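Local coordinates for hypothetical protein (Caulobacter crescentus, PDB 4GOQ) that is of unknown function but belongs to the DUF1491 family and folds as a single small domain in which helices pack on a mixed five-stranded sheet, at residues L13-A27 with W91-T105. Sequence-based numbering, arbitrary orientation.
Sequences LIRRAELGGAFATVA and WVVEIEDRDGRHFLT
A17 CA sits over the centre of one face of the F103 ring, 3.6 Å from the centroid and 7° off the normal, a CH-pi contact. R101 CB lies over the opposite face, toward the rim, and F103 CZ in turn stands over the centre of the R101 guanidinium. That guanidinium holds D97 side-on, NE to OD2 (2.9 Å) and NH2 to OD1, while NH2 also reaches G20 O at 2.8 Å, 37° above the carbonyl plane, beside the Schellman motif where G21 leaves the helical path. D97 OD2 takes two further bonds, from the backbone N of D99 (an Asx turn) and of R101; an alanine here removes both oxygens, and would probably free the guanidinium to turn from G20 O and leave those two backbone N without this acceptor. Bent at chi3 (49°), R16 brings NE (2.8 Å) and NH2 (3.0 Å) onto F103 O, which lies in its guanidinium plane; T105 CG2 covers one face. Deeper in, L13 CD1 meets I95 CD1 at 3.8 Å; nearer the surface, A22 CB closes on F103 CE2. Strand 23-26 runs antiparallel to 91-97, with paired bonds at F23-E96 and T25-E94. Helix 6-19 packs over the face bearing A24, V26, V93 and I95, V10 touching both valines, while strand 37-43 flanks 91-97 on its other side, making 91-97 an inner strand of the mixed sheet and 23-28 an outermost one.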
ATOM      1  N   LEU A  13       8.632   0.757   5.614  1.00 24.90           N
ATOM      2  CA  LEU A  13       8.019  -0.256   4.736  1.00 24.22           C
ATOM      3  C   LEU A  13       8.974  -0.623   3.571  1.00 28.82           C
ATOM      4  O   LEU A  13       9.230  -1.818   3.327  1.00 26.85           O
ATOM      5  CB  LEU A  13       6.674   0.245   4.202  1.00 23.88           C
ATOM      6  CG  LEU A  13       5.989  -0.642   3.106  1.00 25.90           C
ATOM      7  CD1 LEU A  13       5.544  -2.011   3.690  1.00 25.97           C
ATOM      8  CD2 LEU A  13       4.747   0.056   2.581  1.00 25.25           C
ATOM      9  N   ILE A  14       9.528   0.404   2.896  1.00 26.32           N
ATOM     10  CA  ILE A  14      10.481   0.227   1.776  1.00 27.40           C
ATOM     11  C   ILE A  14      11.665  -0.545   2.248  1.00 29.08           C
ATOM     12  O   ILE A  14      12.049  -1.530   1.619  1.00 29.13           O
ATOM     13  CB  ILE A  14      10.932   1.582   1.144  1.00 30.73           C
ATOM     14  CG1 ILE A  14       9.761   2.350   0.548  1.00 31.12           C
ATOM     15  CG2 ILE A  14      12.073   1.393   0.120  1.00 32.55           C
ATOM     16  CD1 ILE A  14      10.154   3.825   0.261  1.00 39.78           C
ATOM     17  N   ARG A  15      12.244  -0.130   3.380  1.00 27.71           N
ATOM     18  CA  ARG A  15      13.412  -0.772   3.953  1.00 28.88           C
ATOM     19  C   ARG A  15      13.156  -2.246   4.235  1.00 33.87           C
ATOM     20  O   ARG A  15      13.959  -3.089   3.836  1.00 34.53           O
ATOM     21  CB  ARG A  15      13.826  -0.038   5.240  1.00 29.72           C
ATOM     22  CG  ARG A  15      14.765  -0.811   6.114  1.00 35.91           C
ATOM     23  CD  ARG A  15      15.202   0.125   7.220  1.00 42.03           C
ATOM     24  NE  ARG A  15      15.822  -0.588   8.327  1.00 43.47           N
ATOM     25  CZ  ARG A  15      17.084  -0.994   8.343  1.00 54.35           C
ATOM     26  NH1 ARG A  15      17.862  -0.814   7.278  1.00 38.12           N
ATOM     27  NH2 ARG A  15      17.568  -1.621   9.403  1.00 42.11           N
ATOM     28  N   ARG A  16      12.041  -2.559   4.913  1.00 29.70           N
ATOM     29  CA  ARG A  16      11.643  -3.926   5.226  1.00 28.89           C
ATOM     30  C   ARG A  16      11.452  -4.775   3.952  1.00 30.96           C
ATOM     31  O   ARG A  16      11.885  -5.922   3.905  1.00 31.75           O
ATOM     32  CB  ARG A  16      10.327  -3.876   6.043  1.00 29.49           C
ATOM     33  CG  ARG A  16       9.955  -5.130   6.783  1.00 30.96           C
ATOM     34  CD  ARG A  16       8.966  -4.866   7.922  1.00 25.71           C
ATOM     35  NE  ARG A  16       7.809  -4.056   7.512  1.00 23.29           N
ATOM     36  CZ  ARG A  16       7.567  -2.810   7.925  1.00 30.70           C
ATOM     37  NH1 ARG A  16       8.395  -2.210   8.779  1.00 28.62           N
ATOM     38  NH2 ARG A  16       6.483  -2.161   7.501  1.00 24.68           N
ATOM     39  N   ALA A  17      10.759  -4.234   2.941  1.00 27.30           N
ATOM     40  CA  ALA A  17      10.506  -4.968   1.699  1.00 26.96           C
ATOM     41  C   ALA A  17      11.820  -5.260   0.992  1.00 33.24           C
ATOM     42  O   ALA A  17      12.063  -6.408   0.615  1.00 32.27           O
ATOM     43  CB  ALA A  17       9.564  -4.180   0.799  1.00 26.61           C
ATOM     44  N   GLU A  18      12.708  -4.238   0.883  1.00 31.64           N
ATOM     45  CA  GLU A  18      14.021  -4.404   0.244  1.00 32.09           C
ATOM     46  C   GLU A  18      14.850  -5.452   0.958  1.00 33.85           C
ATOM     47  O   GLU A  18      15.438  -6.284   0.282  1.00 34.08           O
ATOM     48  CB  GLU A  18      14.792  -3.089   0.173  1.00 33.68           C
ATOM     49  CG  GLU A  18      14.218  -2.112  -0.837  1.00 44.25           C
ATOM     50  CD  GLU A  18      14.996  -0.818  -0.967  1.00 57.00           C
ATOM     51  OE1 GLU A  18      15.676  -0.421   0.010  1.00 46.38           O
ATOM     52  OE2 GLU A  18      14.904  -0.187  -2.044  1.00 51.03           O
ATOM     53  N   LEU A  19      14.843  -5.470   2.306  1.00 32.58           N
ATOM     54  CA  LEU A  19      15.562  -6.480   3.105  1.00 33.29           C
ATOM     55  C   LEU A  19      15.006  -7.888   2.899  1.00 36.44           C
ATOM     56  O   LEU A  19      15.722  -8.852   3.110  1.00 37.31           O
ATOM     57  CB  LEU A  19      15.538  -6.170   4.602  1.00 34.10           C
ATOM     58  CG  LEU A  19      16.173  -4.854   5.064  1.00 40.08           C
ATOM     59  CD1 LEU A  19      16.024  -4.702   6.558  1.00 41.55           C
ATOM     60  CD2 LEU A  19      17.618  -4.758   4.659  1.00 42.90           C
ATOM     61  N   GLY A  20      13.727  -7.988   2.558  1.00 32.97           N
ATOM     62  CA  GLY A  20      13.068  -9.261   2.264  1.00 32.72           C
ATOM     63  C   GLY A  20      13.267  -9.724   0.828  1.00 34.86           C
ATOM     64  O   GLY A  20      12.821 -10.812   0.467  1.00 33.55           O
ATOM     65  N   GLY A  21      13.911  -8.899  -0.002  1.00 31.98           N
ATOM     66  CA  GLY A  21      14.170  -9.233  -1.404  1.00 33.23           C
ATOM     67  C   GLY A  21      13.126  -8.732  -2.372  1.00 37.93           C
ATOM     68  O   GLY A  21      13.170  -9.056  -3.560  1.00 38.62           O
ATOM     69  N   ALA A  22      12.187  -7.918  -1.890  1.00 33.61           N
ATOM     70  CA  ALA A  22      11.158  -7.407  -2.777  1.00 34.55           C
ATOM     71  C   ALA A  22      11.597  -6.116  -3.441  1.00 39.05           C
ATOM     72  O   ALA A  22      12.560  -5.497  -3.015  1.00 38.91           O
ATOM     73  CB  ALA A  22       9.858  -7.195  -2.009  1.00 34.70           C
ATOM     74  N   PHE A  23      10.938  -5.754  -4.531  1.00 37.85           N
ATOM     75  CA  PHE A  23      11.173  -4.488  -5.207  1.00 39.74           C
ATOM     76  C   PHE A  23      10.104  -3.548  -4.610  1.00 40.97           C
ATOM     77  O   PHE A  23       8.927  -3.906  -4.610  1.00 41.50           O
ATOM     78  CB  PHE A  23      11.095  -4.672  -6.739  1.00 44.40           C
ATOM     79  CG  PHE A  23      11.378  -3.468  -7.618  1.00 49.11           C
ATOM     80  CD1 PHE A  23      12.576  -2.769  -7.509  1.00 54.83           C
ATOM     81  CD2 PHE A  23      10.480  -3.085  -8.611  1.00 54.32           C
ATOM     82  CE1 PHE A  23      12.843  -1.663  -8.330  1.00 57.13           C
ATOM     83  CE2 PHE A  23      10.752  -1.990  -9.447  1.00 58.54           C
ATOM     84  CZ  PHE A  23      11.931  -1.285  -9.297  1.00 57.16           C
ATOM     85  N   ALA A  24      10.511  -2.447  -3.954  1.00 33.90           N
ATOM     86  CA  ALA A  24       9.539  -1.543  -3.328  1.00 30.75           C
ATOM     87  C   ALA A  24       9.819  -0.135  -3.780  1.00 33.27           C
ATOM     88  O   ALA A  24      10.945   0.346  -3.619  1.00 33.05           O
ATOM     89  CB  ALA A  24       9.607  -1.653  -1.820  1.00 30.63           C
ATOM     90  N   THR A  25       8.829   0.524  -4.370  1.00 27.32           N
ATOM     91  CA  THR A  25       9.069   1.882  -4.844  0.50 27.02           C
ATOM     92  C   THR A  25       7.875   2.784  -4.526  1.00 27.69           C
ATOM     93  O   THR A  25       6.752   2.327  -4.345  1.00 27.48           O
ATOM     94  CB  THR A  25       9.483   1.881  -6.336  0.50 38.74           C
ATOM     95  OG1 THR A  25       9.809   3.203  -6.753  0.50 38.78           O
ATOM     96  CG2 THR A  25       8.450   1.281  -7.239  0.50 39.96           C
ATOM     97  N   VAL A  26       8.161   4.052  -4.398  1.00 25.81           N
ATOM     98  CA  VAL A  26       7.144   5.051  -4.113  1.00 24.57           C
ATOM     99  C   VAL A  26       6.621   5.470  -5.496  1.00 28.85           C
ATOM    100  O   VAL A  26       7.338   6.133  -6.257  1.00 30.09           O
ATOM    101  CB  VAL A  26       7.718   6.227  -3.283  1.00 28.10           C
ATOM    102  CG1 VAL A  26       6.704   7.371  -3.206  1.00 28.03           C
ATOM    103  CG2 VAL A  26       8.102   5.754  -1.872  1.00 26.90           C
ATOM    104  N   ALA A  27       5.396   5.054  -5.818  1.00 25.39           N
ATOM    105  CA  ALA A  27       4.735   5.371  -7.097  1.00 25.35           C
ATOM    106  C   ALA A  27       4.091   6.742  -7.042  1.00 27.88           C
ATOM    107  O   ALA A  27       3.853   7.345  -8.077  1.00 26.75           O
ATOM    108  CB  ALA A  27       3.704   4.319  -7.438  1.00 25.75           C
ATOM    109  N   TRP A  91      -0.181   8.898  -0.811  1.00 23.46           N
ATOM    110  CA  TRP A  91       1.004   8.150  -1.192  1.00 23.12           C
ATOM    111  C   TRP A  91       0.571   6.883  -1.865  1.00 26.74           C
ATOM    112  O   TRP A  91      -0.483   6.336  -1.536  1.00 24.59           O
ATOM    113  CB  TRP A  91       1.841   7.761   0.046  1.00 22.56           C
ATOM    114  CG  TRP A  91       2.557   8.903   0.707  1.00 23.44           C
ATOM    115  CD1 TRP A  91       2.009   9.885   1.471  1.00 25.85           C
ATOM    116  CD2 TRP A  91       3.971   9.104   0.739  1.00 23.62           C
ATOM    117  NE1 TRP A  91       2.998  10.703   1.971  1.00 25.14           N
ATOM    118  CE2 TRP A  91       4.213  10.251   1.527  1.00 26.76           C
ATOM    119  CE3 TRP A  91       5.063   8.431   0.159  1.00 25.31           C
ATOM    120  CZ2 TRP A  91       5.505  10.739   1.768  1.00 26.86           C
ATOM    121  CZ3 TRP A  91       6.343   8.919   0.379  1.00 27.44           C
ATOM    122  CH2 TRP A  91       6.555  10.061   1.179  1.00 29.31           C
ATOM    123  N   VAL A  92       1.383   6.390  -2.795  1.00 24.71           N
ATOM    124  CA  VAL A  92       1.142   5.093  -3.407  1.00 23.14           C
ATOM    125  C   VAL A  92       2.471   4.373  -3.359  1.00 24.79           C
ATOM    126  O   VAL A  92       3.481   4.913  -3.822  1.00 23.98           O
ATOM    127  CB  VAL A  92       0.538   5.140  -4.847  1.00 26.35           C
ATOM    128  CG1 VAL A  92       0.358   3.714  -5.408  1.00 24.93           C
ATOM    129  CG2 VAL A  92      -0.806   5.897  -4.866  1.00 26.24           C
ATOM    130  N   VAL A  93       2.471   3.160  -2.796  1.00 23.26           N
ATOM    131  CA  VAL A  93       3.676   2.354  -2.663  1.00 22.09           C
ATOM    132  C   VAL A  93       3.437   1.060  -3.391  1.00 27.97           C
ATOM    133  O   VAL A  93       2.419   0.401  -3.146  1.00 28.17           O
ATOM    134  CB  VAL A  93       4.072   2.114  -1.172  1.00 26.15           C
ATOM    135  CG1 VAL A  93       5.270   1.173  -1.092  1.00 26.00           C
ATOM    136  CG2 VAL A  93       4.391   3.441  -0.456  1.00 26.12           C
ATOM    137  N   GLU A  94       4.334   0.707  -4.315  1.00 24.65           N
ATOM    138  CA  GLU A  94       4.163  -0.545  -5.064  1.00 24.96           C
ATOM    139  C   GLU A  94       5.258  -1.499  -4.620  1.00 29.49           C
ATOM    140  O   GLU A  94       6.425  -1.113  -4.516  1.00 27.86           O
ATOM    141  CB  GLU A  94       4.199  -0.265  -6.594  1.00 27.00           C
ATOM    142  CG  GLU A  94       3.886  -1.471  -7.453  1.00 37.42           C
ATOM    143  CD  GLU A  94       3.584  -1.138  -8.907  1.00 58.44           C
ATOM    144  OE1 GLU A  94       4.009  -0.059  -9.376  1.00 46.10           O
ATOM    145  OE2 GLU A  94       2.924  -1.958  -9.583  1.00 59.05           O
ATOM    146  N   ILE A  95       4.858  -2.723  -4.253  1.00 28.01           N
ATOM    147  CA  ILE A  95       5.778  -3.745  -3.791  1.00 27.26           C
ATOM    148  C   ILE A  95       5.622  -4.955  -4.702  1.00 32.36           C
ATOM    149  O   ILE A  95       4.518  -5.477  -4.857  1.00 32.02           O
ATOM    150  CB  ILE A  95       5.538  -4.092  -2.289  1.00 29.26           C
ATOM    151  CG1 ILE A  95       5.782  -2.841  -1.363  1.00 30.05           C
ATOM    152  CG2 ILE A  95       6.408  -5.289  -1.868  1.00 30.49           C
ATOM    153  CD1 ILE A  95       5.304  -2.987  -0.002  1.00 34.42           C
ATOM    154  N   GLU A  96       6.725  -5.393  -5.292  1.00 30.59           N
ATOM    155  CA  GLU A  96       6.758  -6.545  -6.167  1.00 31.96           C
ATOM    156  C   GLU A  96       7.567  -7.626  -5.482  1.00 34.33           C
ATOM    157  O   GLU A  96       8.762  -7.463  -5.231  1.00 34.22           O
ATOM    158  CB  GLU A  96       7.319  -6.175  -7.535  1.00 35.95           C
ATOM    159  CG  GLU A  96       6.296  -5.539  -8.458  1.00 51.99           C
ATOM    160  CD  GLU A  96       6.850  -5.131  -9.809  1.00 83.24           C
ATOM    161  OE1 GLU A  96       7.493  -4.060  -9.892  1.00 91.54           O
ATOM    162  OE2 GLU A  96       6.635  -5.881 -10.788  1.00 82.24           O
ATOM    163  N   ASP A  97       6.892  -8.707  -5.102  1.00 31.24           N
ATOM    164  CA  ASP A  97       7.528  -9.764  -4.347  1.00 31.77           C
ATOM    165  C   ASP A  97       7.191 -11.122  -4.925  1.00 38.10           C
ATOM    166  O   ASP A  97       6.057 -11.346  -5.358  1.00 37.64           O
ATOM    167  CB  ASP A  97       7.086  -9.683  -2.871  1.00 33.06           C
ATOM    168  CG  ASP A  97       7.722 -10.730  -1.976  1.00 38.72           C
ATOM    169  OD1 ASP A  97       8.967 -10.700  -1.810  1.00 40.49           O
ATOM    170  OD2 ASP A  97       6.978 -11.564  -1.422  1.00 37.17           O
ATOM    171  N   ARG A  98       8.187 -12.028  -4.914  1.00 37.53           N
ATOM    172  CA  ARG A  98       8.090 -13.405  -5.387  1.00 40.45           C
ATOM    173  C   ARG A  98       6.938 -14.154  -4.696  1.00 47.02           C
ATOM    174  O   ARG A  98       6.303 -14.986  -5.331  1.00 46.78           O
ATOM    175  CB  ARG A  98       9.414 -14.137  -5.137  1.00 43.43           C
ATOM    176  N   ASP A  99       6.655 -13.827  -3.411  1.00 45.24           N
ATOM    177  CA  ASP A  99       5.577 -14.444  -2.629  1.00 46.47           C
ATOM    178  C   ASP A  99       4.337 -13.523  -2.466  1.00 48.43           C
ATOM    179  O   ASP A  99       3.389 -13.888  -1.777  1.00 48.42           O
ATOM    180  CB  ASP A  99       6.112 -14.880  -1.248  1.00 49.27           C
ATOM    181  CG  ASP A  99       7.314 -15.823  -1.315  1.00 65.32           C
ATOM    182  OD1 ASP A  99       7.216 -16.864  -2.010  1.00 65.58           O
ATOM    183  OD2 ASP A  99       8.362 -15.508  -0.683  1.00 70.16           O
ATOM    184  N   GLY A 100       4.338 -12.368  -3.117  1.00 44.94           N
ATOM    185  CA  GLY A 100       3.237 -11.409  -3.030  1.00 44.21           C
ATOM    186  C   GLY A 100       3.036 -10.761  -1.669  1.00 46.87           C
ATOM    187  O   GLY A 100       1.960 -10.205  -1.402  1.00 47.01           O
ATOM    188  N   ARG A 101       4.077 -10.845  -0.795  1.00 39.33           N
ATOM    189  CA  ARG A 101       4.096 -10.275   0.560  1.00 35.64           C
ATOM    190  C   ARG A 101       3.881  -8.805   0.482  1.00 35.68           C
ATOM    191  O   ARG A 101       4.426  -8.152  -0.413  1.00 35.27           O
ATOM    192  CB  ARG A 101       5.434 -10.556   1.265  1.00 31.13           C
ATOM    193  CG  ARG A 101       5.615 -12.015   1.685  1.00 38.02           C
ATOM    194  CD  ARG A 101       6.991 -12.282   2.256  1.00 37.26           C
ATOM    195  NE  ARG A 101       8.039 -12.132   1.241  1.00 35.43           N
ATOM    196  CZ  ARG A 101       9.344 -12.130   1.495  1.00 48.85           C
ATOM    197  NH1 ARG A 101       9.785 -12.266   2.738  1.00 39.19           N
ATOM    198  NH2 ARG A 101      10.216 -11.962   0.509  1.00 37.72           N
ATOM    199  N   HIS A 102       3.136  -8.259   1.442  1.00 29.12           N
ATOM    200  CA  HIS A 102       2.902  -6.826   1.495  1.00 26.91           C
ATOM    201  C   HIS A 102       3.845  -6.128   2.512  1.00 28.20           C
ATOM    202  O   HIS A 102       3.926  -4.896   2.486  1.00 27.45           O
ATOM    203  CB  HIS A 102       1.427  -6.524   1.816  1.00 26.50           C
ATOM    204  CG  HIS A 102       0.930  -7.297   3.004  1.00 28.63           C
ATOM    205  ND1 HIS A 102       1.378  -7.033   4.272  1.00 28.89           N
ATOM    206  CD2 HIS A 102       0.073  -8.346   3.050  1.00 29.67           C
ATOM    207  CE1 HIS A 102       0.761  -7.895   5.063  1.00 28.59           C
ATOM    208  NE2 HIS A 102      -0.033  -8.712   4.369  1.00 28.97           N
ATOM    209  N   PHE A 103       4.517  -6.893   3.437  1.00 25.18           N
ATOM    210  CA  PHE A 103       5.451  -6.360   4.462  1.00 24.49           C
ATOM    211  C   PHE A 103       4.794  -5.347   5.434  1.00 26.55           C
ATOM    212  O   PHE A 103       5.490  -4.573   6.104  1.00 25.44           O
ATOM    213  CB  PHE A 103       6.698  -5.723   3.791  1.00 25.81           C
ATOM    214  CG  PHE A 103       7.464  -6.744   2.976  1.00 27.84           C
ATOM    215  CD1 PHE A 103       8.347  -7.630   3.588  1.00 30.09           C
ATOM    216  CD2 PHE A 103       7.253  -6.866   1.604  1.00 29.15           C
ATOM    217  CE1 PHE A 103       9.053  -8.575   2.828  1.00 30.54           C
ATOM    218  CE2 PHE A 103       7.958  -7.813   0.849  1.00 31.58           C
ATOM    219  CZ  PHE A 103       8.855  -8.656   1.465  1.00 28.81           C
ATOM    220  N   LEU A 104       3.464  -5.368   5.529  1.00 23.12           N
ATOM    221  CA  LEU A 104       2.758  -4.460   6.446  1.00 22.99           C
ATOM    222  C   LEU A 104       2.787  -5.034   7.845  1.00 26.87           C
ATOM    223  O   LEU A 104       2.546  -6.230   8.007  1.00 28.05           O
ATOM    224  CB  LEU A 104       1.302  -4.250   5.976  1.00 22.99           C
ATOM    225  CG  LEU A 104       1.161  -3.576   4.587  1.00 27.37           C
ATOM    226  CD1 LEU A 104      -0.267  -3.712   4.039  1.00 27.80           C
ATOM    227  CD2 LEU A 104       1.654  -2.128   4.627  1.00 26.18           C
ATOM    228  N   THR A 105       3.037  -4.198   8.862  1.00 23.23           N
ATOM    229  CA  THR A 105       3.082  -4.723  10.251  1.00 24.40           C
ATOM    230  C   THR A 105       1.713  -4.681  10.927  1.00 31.23           C
ATOM    231  O   THR A 105       1.485  -5.442  11.862  1.00 32.15           O
ATOM    232  CB  THR A 105       4.118  -4.002  11.109  1.00 31.58           C
ATOM    233  OG1 THR A 105       3.751  -2.630  11.268  1.00 30.42           O
ATOM    234  CG2 THR A 105       5.523  -4.120  10.552  1.00 31.50           C
TER
HETATM  235  O   HOH W   1      10.700 -11.223  -3.856  1.00 46.83           O